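Local structure of BMC domain protein (Clostridiales bacterium 1_7_47FAA, 4OLO) at residues B[36-41]-B[74-79]. The protein forms part of the shell of a bacterial microcompartment of the glycyl-radical propanediol type and probably binds an iron-sulfur cluster. Sequence-based numbering, arbitrary orientation.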
# COMPACT_ATOMS: atom_id res chain seq x y z
N GLY B 36 -3.62 -4.54 25.64
CA GLY B 36 -2.24 -4.62 25.17
C GLY B 36 -2.26 -4.61 23.64
O GLY B 36 -3.03 -5.35 23.02
N LEU B 37 -1.46 -3.73 23.03
CA LEU B 37 -1.43 -3.61 21.57
C LEU B 37 -0.05 -3.92 21.02
O LEU B 37 0.94 -3.48 21.59
CB LEU B 37 -1.85 -2.19 21.11
CG LEU B 37 -3.27 -1.71 21.45
CD1 LEU B 37 -3.40 -0.24 21.20
CD2 LEU B 37 -4.36 -2.51 20.70
N ILE B 38 0.01 -4.73 19.96
CA ILE B 38 1.27 -5.12 19.33
C ILE B 38 1.10 -4.97 17.83
O ILE B 38 0.15 -5.50 17.26
CB ILE B 38 1.88 -6.51 19.75
CG1 ILE B 38 1.89 -6.76 21.27
CG2 ILE B 38 3.30 -6.68 19.23
CD1 ILE B 38 0.88 -7.74 21.68
N GLN B 39 2.00 -4.20 17.21
CA GLN B 39 2.00 -3.97 15.77
C GLN B 39 3.34 -4.40 15.20
O GLN B 39 4.39 -4.05 15.74
CB GLN B 39 1.72 -2.50 15.43
CG GLN B 39 1.32 -2.28 13.97
CD GLN B 39 0.93 -0.85 13.66
OE1 GLN B 39 0.09 -0.23 14.32
NE2 GLN B 39 1.49 -0.29 12.62
N GLY B 40 3.29 -5.15 14.11
CA GLY B 40 4.47 -5.62 13.41
C GLY B 40 4.11 -6.22 12.08
O GLY B 40 2.99 -6.04 11.58
N ARG B 41 5.06 -6.96 11.48
CA ARG B 41 4.86 -7.69 10.25
C ARG B 41 3.94 -8.87 10.58
O ARG B 41 3.93 -9.35 11.73
CB ARG B 41 6.20 -8.14 9.70
CG ARG B 41 6.99 -6.99 9.07
CD ARG B 41 8.36 -7.38 8.55
NE ARG B 41 9.15 -8.15 9.52
CZ ARG B 41 10.03 -7.64 10.38
NH1 ARG B 41 10.23 -6.32 10.43
NH2 ARG B 41 10.69 -8.43 11.21
N LEU B 74 -2.49 -6.54 16.68
CA LEU B 74 -2.89 -7.58 17.61
C LEU B 74 -3.29 -6.89 18.94
O LEU B 74 -2.53 -6.08 19.47
CB LEU B 74 -1.75 -8.61 17.82
CG LEU B 74 -2.07 -9.81 18.72
CD1 LEU B 74 -2.94 -10.82 17.99
CD2 LEU B 74 -0.80 -10.46 19.25
N ALA B 75 -4.53 -7.14 19.40
CA ALA B 75 -5.07 -6.58 20.63
C ALA B 75 -5.30 -7.71 21.63
O ALA B 75 -5.83 -8.77 21.27
CB ALA B 75 -6.36 -5.84 20.36
N ILE B 76 -4.84 -7.50 22.87
CA ILE B 76 -4.88 -8.43 24.01
C ILE B 76 -5.73 -7.74 25.09
O ILE B 76 -5.39 -6.64 25.53
CB ILE B 76 -3.40 -8.68 24.51
CG1 ILE B 76 -2.51 -9.44 23.51
CG2 ILE B 76 -3.28 -9.25 25.88
CD1 ILE B 76 -3.23 -10.41 22.62
N PHE B 77 -6.80 -8.38 25.53
CA PHE B 77 -7.72 -7.82 26.52
C PHE B 77 -7.72 -8.64 27.82
O PHE B 77 -7.73 -9.87 27.78
CB PHE B 77 -9.16 -7.83 25.96
CG PHE B 77 -9.38 -7.07 24.68
CD1 PHE B 77 -9.10 -7.66 23.45
CD2 PHE B 77 -9.93 -5.79 24.70
CE1 PHE B 77 -9.31 -6.95 22.26
CE2 PHE B 77 -10.15 -5.08 23.50
CZ PHE B 77 -9.84 -5.67 22.29
N GLY B 78 -7.82 -7.94 28.95
CA GLY B 78 -7.91 -8.55 30.27
C GLY B 78 -7.55 -7.58 31.38
O GLY B 78 -7.50 -6.36 31.18
N ASP B 79 -7.25 -8.13 32.56
CA ASP B 79 -6.83 -7.33 33.71
C ASP B 79 -5.41 -6.91 33.42
O ASP B 79 -4.74 -7.61 32.67
CB ASP B 79 -6.93 -8.14 35.02
CG ASP B 79 -6.09 -9.40 35.03
OD1 ASP B 79 -6.52 -10.40 34.42
OD2 ASP B 79 -5.01 -9.39 35.66
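Ile38 and Leu74 stand side by side on the helix-covered face of the sheet, pointing the same way and meeting at their tips, with Ile38 CD1 4.0 Å from Leu74 CD2. In Ile38, chi1 (-47°) sets CG1 beside the backbone N and chi2 (107°) swings CD1 toward 74-79, up against both Leu74 and Ile76, 4.2 Å from Ile76 CG1. Branched aliphatic residues suit this buried face: Ile38 continues onto Met87 and Ile90 of helix 80-95, Leu74 onto Ala48 and Ala49 of helix 42-53. Gly36 suits its place opposite beta-branched Ile76 by offering bare backbone, with Ile76 CB 3.7 Å from Gly36 O. The segments belong to the two central strands of the antiparallel sheet of the BMC domain, an alpha+beta fold in which helices 42-53 and 80-95 pack on this face. Paired backbone hydrogen bonds hold the register: Gly36 N to Ile76 O is 2.7 Å and Ile76 N to Gly36 O 2.8 Å, while Ile38 and Leu74 exchange two more. Between them, Leu37 and Ala75 form the non-hydrogen-bonded pair. On the other face Leu37 CD2 reaches across to the side of the small Ala75 methyl, 3.9 Å from CB, and Leu37 also packs on Ile43 of a second subunit.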